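Local coordinates for gamma-glutamyltranspeptidase (Ggt) (PDB 5BPK), which transfers the gamma-glutamyl group of glutathione and related gamma-glutamyl compounds to water or acceptor amino acids, as an N-terminal nucleophile (Ntn) hydrolase, at the interface of chains A and B. Coordinates in Å, arbitrary orientation; residue numbers count along the deposited sequence, not the author numbering. Chains: chain A, Gamma-glutamyltranspeptidase (Ggt); chain B, Gamma-glutamyltranspeptidase (Ggt).

Contact 1: the interface of chains A and B. Residues chain A 271-272, 293, 296, 301-302, 311; chain B 102, 106, 109-111.
The two subunits cut from one gamma-glutamyltranspeptidase precursor meet here in a mixed polar and apolar interface, where a carboxylate just past the end of helix 96-109 of chain B ties that helix to chain A. B:Asp110, CG anti to its carbonyl carbon (chi1 -68°), sends both oxygens into chain A. OD2 takes the phenol OH of A:Tyr271 at 2.6 Å on its syn lone pair, and the hydroxyl OG of B:Ser106 on its anti lone pair. The tyrosine ring stands nearly perpendicular to the carboxylate (89°) and presents its edge to OD2; A:Arg272 CG and A:Leu293 CD2 cover its opposite faces and hold its rotation. OD1 accepts NE of A:Arg272 at 2.8 Å in a salt bridge, also on a syn lone pair, but the oxygen lies 32° out of the guanidinium plane. Such company would favour a charged carboxylate. Water 1 links OD1 to the backbone N of A:Ser302. Beneath the polar group, the A:Met296 chain bends at chi3, its SD meeting B:Leu102 CD2 tip to tip at 3.6 Å. At the far edge, B:Tyr111 OH hydrogen-bonds A:Asn311 ND2 at 3.1 Å, while that ND2 also donates to A:Leu301 O.

Contact 2: the interface of chains A and B. Residues chain A 39, 55, 60-62, 64, 89-91; chain B 6-8, 12-14.
Carboxylate oxygen OD2 of B:Asp8 is gripped by two N-H donors, one from each chain. The backbone N of A:Ala61, in the first turn of helix 61-75, reaches its anti lone pair at 2.8 Å; the side-chain amide ND2 of B:Asn12 takes the syn lone pair at 2.9 Å, with the oxygen almost in the plane of that amide. B:Asp8 holds CG in the crowded position between backbone N and carbonyl carbon (chi1 68°), which turns the carboxylate toward the helix N-terminus, whose dipole would be expected to stabilise its negative charge. Its other oxygen, OD1, is met from above the carboxylate plane by the backbone N of B:Asn12, so the B:Asp8 side chain closes the turn between strands 2-8 and 13-19 by holding B:Asn12 through its backbone N and its amide. On either flank the sheet runs on into chain A. A:Leu39 and B:Ala7 exchange N-H and carbonyl antiparallel, each bond 3.0 Å between N and O; A:His91 and B:Ala13 do likewise, A:His91 N to B:Ala13 O measuring 2.8 Å. Over the sheet, B:Val6 CG1, anti to its backbone N, lies 3.6 Å from A:Ala61 CA. B:Val14 points CG2 across A:Ile62 at about a right angle, 3.7 Å from CD1, while CG1 runs alongside A:Ile90. The site thus sets a chain B hairpin between two chain A strands and docks a helix on it, joining both subunits in the sheet of the Ntn-hydrolase core.

Contact 3: the interface of chains A and B. Residues chain A 28-31; chain B 114-117, 120.
A:Pro31 packs its ring against the start of helix 115-120 of chain B, an N-terminal capping box that this gamma-glutamyltranspeptidase uses to receive the extended segment A:Ser28 to A:Pro31. Ring atom CB lies 3.9 Å from the methyl CG2 of B:Ile115, a branch set in the crowded position between backbone N and carbonyl carbon. CG rests at the same separation from the amide carbon of B:Asn114, whose side chain it crosses obliquely, and CD faces the CB of B:Ser116. The amide is fixed by the cap: OD1 of B:Asn114, with CG in the crowded position (chi1 75°), accepts the backbone N of B:Glu117 at 2.8 Å in a nearly straight bond, the donor standing above the carbonyl plane. In return, OE1 of B:Glu117 takes the backbone N of B:Asn114 on its anti lone pair. Next outward, B:Ser116 holds OG anti to its own backbone N (chi1 180°) and donates to the carbonyl O of A:Tyr29 at a short 2.5 Å, in the carbonyl plane. A:Ser28 lays its CB beside B:Glu117 CG and its OG 3.6 Å from B:Ser120 CB. At the rim two waters, 2.9 Å apart by their oxygens, fill in the polar contacts. Water 2 joins ND2 of B:Asn114 to the carbonyls of A:Ser28 and A:Tyr29; water 3 joins OE2 of B:Glu117 to the backbone N and O of A:Ser28.

Contact 4: the interface of chains A and B. Residues chain A 309, 312-313, 358; chain B 140, 144, 147-148, 151.
B:Met151 leaves helix 142-151 with CG anti to its carbonyl carbon (chi1 -66°) and runs extended from CB and CG toward chain A. Its sulfur does most of the touching: SD settles over one face of the A:His313 imidazole, 3.5 Å from CG and offset toward the rim. The methyl CE goes past the ring to A:His313 CB and the carbonyl O of A:Pro358, the latter at 3.8 Å. The histidine, CG anti to its backbone N (chi1 176°), turns this face to the sulfur as the two side chains cross obliquely. This is an apolar helix-to-helix interface between the subunits, the start of helix 309-329 lying against helix 142-151, and no nitrogen or oxygen pair bonds across it. One turn earlier, B:Leu148 divides its branches: CD1 meets A:Ile312 CG2 at 3.9 Å, the side chains crossing at about a right angle, while CD2 lies 3.7 Å from the carbonyl O of A:Ser309. A:Ser309 sets its CB against B:Leu148 CG and turns its hydroxyl OG toward B:Asn147 CB. A:Ile312 then extends CD1 to the edge of the patch, where it touches B:Val144 CG1 and meets the methyl CE of B:Met140 tip to tip, 4.1 Å away.

Contact 1: the interface of chains A and B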
loop_
_atom_site.group_PDB
_atom_site.type_symbol
_atom_site.label_atom_id
_atom_site.label_comp_id
_atom_site.label_asym_id
_atom_site.label_seq_id
_atom_site.Cartn_x
_atom_site.Cartn_y
_atom_site.Cartn_z
ATOM N N TYR A 271 -5.150 10.531 18.404
ATOM C CA TYR A 271 -4.453 11.769 18.104
ATOM C C TYR A 271 -5.433 12.932 18.257
ATOM O O TYR A 271 -6.370 13.079 17.474
ATOM C CB TYR A 271 -3.870 11.723 16.697
ATOM C CG TYR A 271 -2.972 12.878 16.336
ATOM C CD1 TYR A 271 -1.751 13.062 16.973
ATOM C CD2 TYR A 271 -3.314 13.756 15.314
ATOM C CE1 TYR A 271 -0.916 14.109 16.627
ATOM C CE2 TYR A 271 -2.487 14.784 14.951
ATOM C CZ TYR A 271 -1.276 14.959 15.608
ATOM O OH TYR A 271 -0.434 15.993 15.262
ATOM N N ARG A 272 -5.220 13.735 19.293
ATOM C CA ARG A 272 -6.024 14.946 19.532
ATOM C C ARG A 272 -7.535 14.723 19.476
ATOM O O ARG A 272 -8.269 15.515 18.879
ATOM C CB ARG A 272 -5.597 16.064 18.567
ATOM C CG ARG A 272 -4.073 16.266 18.528
ATOM C CD ARG A 272 -3.699 17.592 17.907
ATOM N NE ARG A 272 -2.313 17.608 17.476
ATOM C CZ ARG A 272 -1.256 17.812 18.256
ATOM N NH1 ARG A 272 -1.393 18.061 19.557
ATOM N NH2 ARG A 272 -0.040 17.781 17.722
ATOM N N LEU A 293 2.680 10.038 15.089
ATOM C CA LEU A 293 1.609 10.902 15.593
ATOM C C LEU A 293 1.682 11.101 17.112
ATOM O O LEU A 293 1.489 12.219 17.602
ATOM C CB LEU A 293 0.230 10.356 15.193
ATOM C CG LEU A 293 -0.152 10.552 13.714
ATOM C CD1 LEU A 293 -1.448 9.839 13.356
ATOM C CD2 LEU A 293 -0.252 12.041 13.327
ATOM N N MET A 296 4.366 13.607 17.844
ATOM C CA MET A 296 3.899 14.918 17.386
ATOM C C MET A 296 2.833 15.525 18.315
ATOM O O MET A 296 2.752 16.755 18.465
ATOM C CB MET A 296 3.320 14.785 15.977
ATOM C CG MET A 296 4.382 14.499 14.916
ATOM S SD MET A 296 3.726 13.964 13.320
ATOM C CE MET A 296 2.528 15.263 12.960
ATOM N N LEU A 301 1.104 21.767 17.149
ATOM C CA LEU A 301 1.521 22.031 15.778
ATOM C C LEU A 301 0.669 23.129 15.131
ATOM O O LEU A 301 1.180 23.924 14.339
ATOM C CB LEU A 301 1.489 20.756 14.945
ATOM C CG LEU A 301 2.382 19.600 15.392
ATOM C CD1 LEU A 301 2.171 18.459 14.421
ATOM C CD2 LEU A 301 3.869 19.960 15.482
ATOM N N SER A 302 -0.613 23.207 15.493
ATOM C CA SER A 302 -1.516 24.189 14.883
ATOM C C SER A 302 -1.036 25.632 15.077
ATOM O O SER A 302 -1.327 26.493 14.255
ATOM C CB SER A 302 -2.940 24.046 15.431
ATOM O OG SER A 302 -3.044 24.585 16.738
ATOM N N ASN A 311 7.802 22.571 13.136
ATOM C CA ASN A 311 6.869 21.453 13.057
ATOM C C ASN A 311 7.436 20.297 12.240
ATOM O O ASN A 311 7.310 19.136 12.636
ATOM C CB ASN A 311 5.527 21.916 12.498
ATOM C CG ASN A 311 4.766 22.819 13.456
ATOM O OD1 ASN A 311 5.112 22.957 14.637
ATOM N ND2 ASN A 311 3.710 23.431 12.953
ATOM N N LEU B 102 0.690 9.929 7.277
ATOM C CA LEU B 102 0.831 10.797 8.454
ATOM C C LEU B 102 0.566 12.263 8.111
ATOM O O LEU B 102 -0.151 12.965 8.819
ATOM C CB LEU B 102 2.263 10.638 9.024
ATOM C CG LEU B 102 2.872 11.480 10.148
ATOM C CD1 LEU B 102 3.221 12.878 9.731
ATOM C CD2 LEU B 102 1.958 11.471 11.346
ATOM N N SER B 106 -2.397 14.714 9.481
ATOM C CA SER B 106 -1.996 15.904 10.224
ATOM C C SER B 106 -2.501 17.167 9.544
ATOM O O SER B 106 -2.946 18.096 10.212
ATOM C CB SER B 106 -0.468 15.953 10.348
ATOM O OG SER B 106 -0.007 17.173 10.910
ATOM N N ILE B 109 -6.152 17.393 10.605
ATOM C CA ILE B 109 -6.394 17.549 12.051
ATOM C C ILE B 109 -5.649 18.739 12.660
ATOM O O ILE B 109 -6.223 19.519 13.429
ATOM C CB ILE B 109 -6.044 16.264 12.826
ATOM C CG1 ILE B 109 -7.045 15.161 12.451
ATOM C CG2 ILE B 109 -6.071 16.506 14.325
ATOM C CD1 ILE B 109 -6.721 13.761 13.002
ATOM N N ASP B 110 -4.373 18.883 12.311
ATOM C CA ASP B 110 -3.561 19.961 12.860
ATOM C C ASP B 110 -3.801 21.301 12.187
ATOM O O ASP B 110 -3.863 22.328 12.871
ATOM C CB ASP B 110 -2.080 19.610 12.793
ATOM C CG ASP B 110 -1.724 18.486 13.720
ATOM O OD1 ASP B 110 -2.073 18.597 14.909
ATOM O OD2 ASP B 110 -1.111 17.503 13.261
ATOM N N TYR B 111 -3.944 21.295 10.865
ATOM C CA TYR B 111 -3.938 22.541 10.101
ATOM C C TYR B 111 -5.283 22.920 9.466
ATOM O O TYR B 111 -5.397 23.984 8.860
ATOM C CB TYR B 111 -2.815 22.499 9.066
ATOM C CG TYR B 111 -1.457 22.150 9.653
ATOM C CD1 TYR B 111 -1.004 22.754 10.824
ATOM C CD2 TYR B 111 -0.624 21.213 9.036
ATOM C CE1 TYR B 111 0.223 22.433 11.364
ATOM C CE2 TYR B 111 0.614 20.884 9.573
ATOM C CZ TYR B 111 1.035 21.506 10.740
ATOM O OH TYR B 111 2.253 21.189 11.290
HETATM O O HOH W 1 -1.764 20.793 16.645
#

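Contact 2: the interface of chains A and B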
loop_
_atom_site.group_PDB
_atom_site.type_symbol
_atom_site.label_atom_id
_atom_site.label_comp_id
_atom_site.label_asym_id
_atom_site.label_seq_id
_atom_site.Cartn_x
_atom_site.Cartn_y
_atom_site.Cartn_z
ATOM N N LEU A 39 -18.653 7.670 -1.572
ATOM C CA LEU A 39 -17.602 7.771 -2.590
ATOM C C LEU A 39 -16.766 6.506 -2.645
ATOM O O LEU A 39 -16.507 5.864 -1.618
ATOM C CB LEU A 39 -16.675 8.966 -2.323
ATOM C CG LEU A 39 -17.252 10.359 -2.576
ATOM C CD1 LEU A 39 -16.294 11.447 -2.095
ATOM C CD2 LEU A 39 -17.582 10.546 -4.041
ATOM N N LEU A 55 -22.076 1.602 -5.490
ATOM C CA LEU A 55 -22.762 2.403 -4.473
ATOM C C LEU A 55 -24.104 2.954 -4.983
ATOM O O LEU A 55 -25.111 2.906 -4.263
ATOM C CB LEU A 55 -21.886 3.549 -3.977
ATOM C CG LEU A 55 -20.579 3.180 -3.288
ATOM C CD1 LEU A 55 -19.801 4.442 -2.936
ATOM C CD2 LEU A 55 -20.813 2.305 -2.047
ATOM N N ASN A 60 -22.887 -1.878 -0.632
ATOM C CA ASN A 60 -22.181 -1.234 0.476
ATOM C C ASN A 60 -20.699 -1.017 0.137
ATOM O O ASN A 60 -20.252 -1.341 -0.964
ATOM C CB ASN A 60 -22.398 -1.983 1.814
ATOM C CG ASN A 60 -21.649 -3.298 1.926
ATOM O OD1 ASN A 60 -20.677 -3.546 1.227
ATOM N ND2 ASN A 60 -22.095 -4.146 2.865
ATOM N N ALA A 61 -19.954 -0.443 1.079
ATOM C CA ALA A 61 -18.558 -0.081 0.832
ATOM C C ALA A 61 -17.692 -1.301 0.482
ATOM O O ALA A 61 -16.731 -1.179 -0.288
ATOM C CB ALA A 61 -17.987 0.673 2.024
ATOM N N ILE A 62 -18.027 -2.465 1.047
ATOM C CA ILE A 62 -17.282 -3.682 0.774
ATOM C C ILE A 62 -17.545 -4.159 -0.659
ATOM O O ILE A 62 -16.613 -4.507 -1.379
ATOM C CB ILE A 62 -17.585 -4.802 1.793
ATOM C CG1 ILE A 62 -17.023 -4.462 3.190
ATOM C CG2 ILE A 62 -17.042 -6.150 1.295
ATOM C CD1 ILE A 62 -17.840 -3.474 4.005
ATOM N N ALA A 64 -18.354 -2.364 -3.190
ATOM C CA ALA A 64 -17.653 -1.430 -4.072
ATOM C C ALA A 64 -16.153 -1.720 -4.059
ATOM O O ALA A 64 -15.517 -1.704 -5.101
ATOM C CB ALA A 64 -17.912 0.014 -3.647
ATOM N N VAL A 89 -8.394 -2.316 5.743
ATOM C CA VAL A 89 -8.836 -1.872 7.048
ATOM C C VAL A 89 -10.299 -1.429 6.880
ATOM O O VAL A 89 -10.641 -0.640 5.978
ATOM C CB VAL A 89 -7.901 -0.778 7.602
ATOM C CG1 VAL A 89 -8.513 -0.066 8.792
ATOM C CG2 VAL A 89 -6.569 -1.395 7.990
ATOM N N ILE A 90 -11.168 -1.969 7.733
ATOM C CA ILE A 90 -12.605 -1.826 7.536
ATOM C C ILE A 90 -13.252 -1.352 8.826
ATOM O O ILE A 90 -12.990 -1.915 9.881
ATOM C CB ILE A 90 -13.246 -3.157 7.120
ATOM C CG1 ILE A 90 -12.635 -3.658 5.798
ATOM C CG2 ILE A 90 -14.769 -2.986 7.007
ATOM C CD1 ILE A 90 -12.981 -5.101 5.438
ATOM N N HIS A 91 -14.071 -0.307 8.729
ATOM C CA HIS A 91 -14.918 0.134 9.835
ATOM C C HIS A 91 -16.351 -0.171 9.432
ATOM O O HIS A 91 -16.796 0.249 8.369
ATOM C CB HIS A 91 -14.735 1.628 10.122
ATOM C CG HIS A 91 -15.747 2.177 11.078
ATOM N ND1 HIS A 91 -15.574 2.156 12.445
ATOM C CD2 HIS A 91 -16.963 2.730 10.862
ATOM C CE1 HIS A 91 -16.636 2.685 13.028
ATOM N NE2 HIS A 91 -17.493 3.043 12.091
ATOM N N VAL B 6 -13.171 3.743 0.198
ATOM C CA VAL B 6 -14.609 3.690 -0.020
ATOM C C VAL B 6 -15.344 4.018 1.277
ATOM O O VAL B 6 -14.977 3.535 2.342
ATOM C CB VAL B 6 -15.093 2.287 -0.508
ATOM C CG1 VAL B 6 -16.550 2.353 -0.952
ATOM C CG2 VAL B 6 -14.197 1.732 -1.640
ATOM N N ALA B 7 -16.397 4.818 1.172
ATOM C CA ALA B 7 -17.288 5.070 2.307
ATOM C C ALA B 7 -18.718 5.132 1.797
ATOM O O ALA B 7 -18.976 5.810 0.790
ATOM C CB ALA B 7 -16.906 6.354 3.024
ATOM N N ASP B 8 -19.622 4.405 2.465
ATOM C CA ASP B 8 -21.020 4.316 2.041
ATOM C C ASP B 8 -21.962 5.130 2.943
ATOM O O ASP B 8 -21.529 5.754 3.909
ATOM C CB ASP B 8 -21.473 2.852 1.869
ATOM C CG ASP B 8 -21.553 2.071 3.169
ATOM O OD1 ASP B 8 -21.775 2.658 4.252
ATOM O OD2 ASP B 8 -21.415 0.832 3.089
ATOM N N ASN B 12 -20.282 2.379 6.815
ATOM C CA ASN B 12 -19.159 1.497 6.532
ATOM C C ASN B 12 -18.065 2.266 5.791
ATOM O O ASN B 12 -18.349 3.177 5.015
ATOM C CB ASN B 12 -19.576 0.297 5.686
ATOM C CG ASN B 12 -20.718 -0.501 6.299
ATOM O OD1 ASN B 12 -20.560 -1.135 7.345
ATOM N ND2 ASN B 12 -21.871 -0.486 5.640
ATOM N N ALA B 13 -16.817 1.883 6.034
ATOM C CA ALA B 13 -15.689 2.405 5.277
ATOM C C ALA B 13 -14.640 1.318 5.116
ATOM O O ALA B 13 -14.427 0.506 6.029
ATOM C CB ALA B 13 -15.087 3.625 5.957
ATOM N N VAL B 14 -14.000 1.309 3.947
ATOM C CA VAL B 14 -13.037 0.289 3.570
ATOM C C VAL B 14 -11.851 1.012 2.934
ATOM O O VAL B 14 -12.013 1.785 1.983
ATOM C CB VAL B 14 -13.643 -0.705 2.552
ATOM C CG1 VAL B 14 -12.643 -1.785 2.198
ATOM C CG2 VAL B 14 -14.930 -1.332 3.100
#

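Contact 3: the interface of chains A and B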
loop_
_atom_site.group_PDB
_atom_site.type_symbol
_atom_site.label_atom_id
_atom_site.label_comp_id
_atom_site.label_asym_id
_atom_site.label_seq_id
_atom_site.Cartn_x
_atom_site.Cartn_y
_atom_site.Cartn_z
ATOM N N SER A 28 -5.783 24.716 -4.087
ATOM C CA SER A 28 -6.063 23.338 -4.497
ATOM C C SER A 28 -7.448 23.260 -5.097
ATOM O O SER A 28 -8.343 24.019 -4.730
ATOM C CB SER A 28 -5.994 22.376 -3.314
ATOM O OG SER A 28 -4.680 22.287 -2.783
ATOM N N TYR A 29 -7.633 22.318 -6.005
ATOM C CA TYR A 29 -8.945 22.116 -6.593
ATOM C C TYR A 29 -9.915 21.636 -5.503
ATOM O O TYR A 29 -9.499 21.036 -4.498
ATOM C CB TYR A 29 -8.854 21.158 -7.800
ATOM C CG TYR A 29 -8.367 21.859 -9.048
ATOM C CD1 TYR A 29 -9.254 22.532 -9.884
ATOM C CD2 TYR A 29 -7.019 21.876 -9.375
ATOM C CE1 TYR A 29 -8.807 23.209 -11.014
ATOM C CE2 TYR A 29 -6.567 22.538 -10.504
ATOM C CZ TYR A 29 -7.472 23.193 -11.332
ATOM O OH TYR A 29 -7.035 23.861 -12.459
ATOM N N PRO A 30 -11.212 21.938 -5.666
ATOM C CA PRO A 30 -12.151 21.543 -4.629
ATOM C C PRO A 30 -12.265 20.030 -4.522
ATOM O O PRO A 30 -12.083 19.316 -5.514
ATOM C CB PRO A 30 -13.482 22.155 -5.084
ATOM C CG PRO A 30 -13.308 22.492 -6.495
ATOM C CD PRO A 30 -11.860 22.699 -6.748
ATOM N N PRO A 31 -12.554 19.533 -3.318
ATOM C CA PRO A 31 -12.852 18.105 -3.194
ATOM C C PRO A 31 -14.033 17.655 -4.067
ATOM O O PRO A 31 -14.963 18.433 -4.342
ATOM C CB PRO A 31 -13.216 17.945 -1.713
ATOM C CG PRO A 31 -12.667 19.137 -1.038
ATOM C CD PRO A 31 -12.614 20.234 -2.023
ATOM N N ASN B 114 -8.904 21.196 4.002
ATOM C CA ASN B 114 -9.861 20.291 3.387
ATOM C C ASN B 114 -9.105 19.108 2.770
ATOM O O ASN B 114 -7.869 19.096 2.715
ATOM C CB ASN B 114 -10.838 21.000 2.425
ATOM C CG ASN B 114 -10.229 21.383 1.087
ATOM O OD1 ASN B 114 -9.424 20.649 0.501
ATOM N ND2 ASN B 114 -10.670 22.526 0.559
ATOM N N ILE B 115 -9.824 18.067 2.389
ATOM C CA ILE B 115 -9.140 16.838 1.997
ATOM C C ILE B 115 -8.328 16.997 0.713
ATOM O O ILE B 115 -7.287 16.348 0.561
ATOM C CB ILE B 115 -10.106 15.620 1.937
ATOM C CG1 ILE B 115 -9.329 14.301 1.922
ATOM C CG2 ILE B 115 -11.089 15.714 0.756
ATOM C CD1 ILE B 115 -8.414 14.126 3.117
ATOM N N SER B 116 -8.777 17.866 -0.200
ATOM C CA SER B 116 -8.000 18.168 -1.403
ATOM C C SER B 116 -6.684 18.885 -1.084
ATOM O O SER B 116 -5.620 18.530 -1.606
ATOM C CB SER B 116 -8.822 18.985 -2.398
ATOM O OG SER B 116 -8.057 19.264 -3.543
ATOM N N GLU B 117 -6.774 19.900 -0.229
ATOM C CA GLU B 117 -5.599 20.625 0.244
ATOM C C GLU B 117 -4.631 19.689 0.986
ATOM O O GLU B 117 -3.404 19.715 0.755
ATOM C CB GLU B 117 -6.020 21.769 1.155
ATOM C CG GLU B 117 -6.774 22.887 0.437
ATOM C CD GLU B 117 -7.447 23.869 1.396
ATOM O OE1 GLU B 117 -7.892 23.468 2.496
ATOM O OE2 GLU B 117 -7.531 25.055 1.040
ATOM N N SER B 120 -2.897 17.486 -1.749
ATOM C CA SER B 120 -2.011 18.204 -2.671
ATOM C C SER B 120 -0.778 18.796 -1.988
ATOM O O SER B 120 0.264 18.951 -2.625
ATOM C CB SER B 120 -2.773 19.316 -3.383
ATOM O OG SER B 120 -3.726 18.775 -4.277
HETATM O O HOH W 2 -9.602 23.121 -2.203
HETATM O O HOH W 3 -7.727 25.253 -1.859
#

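Contact 4: the interface of chains A and B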
loop_
_atom_site.group_PDB
_atom_site.type_symbol
_atom_site.label_atom_id
_atom_site.label_comp_id
_atom_site.label_asym_id
_atom_site.label_seq_id
_atom_site.Cartn_x
_atom_site.Cartn_y
_atom_site.Cartn_z
ATOM N N SER A 309 9.211 25.223 9.956
ATOM C CA SER A 309 10.408 24.386 10.210
ATOM C C SER A 309 10.376 23.712 11.600
ATOM O O SER A 309 10.787 22.569 11.730
ATOM C CB SER A 309 11.710 25.166 10.019
ATOM O OG SER A 309 11.878 26.143 11.023
ATOM N N ILE A 312 8.083 20.629 11.124
ATOM C CA ILE A 312 8.743 19.638 10.259
ATOM C C ILE A 312 9.832 18.898 11.056
ATOM O O ILE A 312 9.975 17.666 10.954
ATOM C CB ILE A 312 9.328 20.303 8.999
ATOM C CG1 ILE A 312 8.202 20.857 8.112
ATOM C CG2 ILE A 312 10.222 19.332 8.202
ATOM C CD1 ILE A 312 8.669 21.764 7.006
ATOM N N HIS A 313 10.586 19.666 11.849
ATOM C CA HIS A 313 11.647 19.128 12.715
ATOM C C HIS A 313 11.118 18.086 13.705
ATOM O O HIS A 313 11.660 16.980 13.817
ATOM C CB HIS A 313 12.348 20.284 13.452
ATOM C CG HIS A 313 13.386 19.847 14.436
ATOM N ND1 HIS A 313 14.334 18.891 14.143
ATOM C CD2 HIS A 313 13.655 20.275 15.691
ATOM C CE1 HIS A 313 15.135 18.737 15.183
ATOM N NE2 HIS A 313 14.745 19.564 16.136
ATOM N N PRO A 358 15.496 22.101 20.075
ATOM C CA PRO A 358 14.957 23.108 19.152
ATOM C C PRO A 358 15.878 23.460 17.976
ATOM O O PRO A 358 15.398 23.847 16.909
ATOM C CB PRO A 358 14.746 24.334 20.054
ATOM C CG PRO A 358 15.635 24.121 21.223
ATOM C CD PRO A 358 15.675 22.636 21.437
ATOM N N MET B 140 9.429 23.463 -0.427
ATOM C CA MET B 140 10.052 24.099 0.730
ATOM C C MET B 140 10.799 25.365 0.307
ATOM O O MET B 140 11.759 25.286 -0.466
ATOM C CB MET B 140 11.036 23.118 1.386
ATOM C CG MET B 140 11.633 23.594 2.672
ATOM S SD MET B 140 12.691 22.335 3.419
ATOM C CE MET B 140 11.442 21.195 4.014
ATOM N N VAL B 144 12.742 28.248 5.045
ATOM C CA VAL B 144 12.526 26.989 5.763
ATOM C C VAL B 144 13.708 26.032 5.537
ATOM O O VAL B 144 14.220 25.445 6.489
ATOM C CB VAL B 144 11.184 26.334 5.331
ATOM C CG1 VAL B 144 10.995 24.966 5.994
ATOM C CG2 VAL B 144 10.008 27.262 5.688
ATOM N N ASN B 147 16.755 27.193 7.667
ATOM C CA ASN B 147 16.580 26.878 9.076
ATOM C C ASN B 147 16.700 25.387 9.371
ATOM O O ASN B 147 17.277 25.011 10.382
ATOM C CB ASN B 147 15.262 27.426 9.618
ATOM C CG ASN B 147 15.304 28.927 9.850
ATOM O OD1 ASN B 147 16.383 29.518 9.987
ATOM N ND2 ASN B 147 14.129 29.546 9.935
ATOM N N LEU B 148 16.161 24.537 8.503
ATOM C CA LEU B 148 16.319 23.099 8.703
ATOM C C LEU B 148 17.770 22.637 8.458
ATOM O O LEU B 148 18.279 21.775 9.198
ATOM C CB LEU B 148 15.332 22.324 7.826
ATOM C CG LEU B 148 13.870 22.420 8.276
ATOM C CD1 LEU B 148 12.943 21.884 7.183
ATOM C CD2 LEU B 148 13.655 21.669 9.613
ATOM N N MET B 151 19.882 23.287 11.412
ATOM C CA MET B 151 19.673 22.244 12.423
ATOM C C MET B 151 20.515 20.995 12.185
ATOM O O MET B 151 20.753 20.217 13.127
ATOM C CB MET B 151 18.204 21.821 12.467
ATOM C CG MET B 151 17.261 22.888 12.940
ATOM S SD MET B 151 15.630 22.171 13.182
ATOM C CE MET B 151 14.605 23.635 13.160
#

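Measured between the centres of their C-alpha atoms, contacts 2 and 4 lie about 38 Å apart, with contact 1 about 25 Å from contact 2 and 16 Å from contact 4. Contact 3 sits about 18 Å from contact 1. Helix 309-329 of chain A serves both contact 1, through A:Asn311, and contact 4, through the neighbouring A:Ile312. In chain B, helices 96-109 and 115-120 follow closely in sequence, joining contacts 1 and 3. Sheet pairing, a salt bridge, a capped helix and apolar packing thus spread the subunit association widely, consistent with two chains folded as one unit.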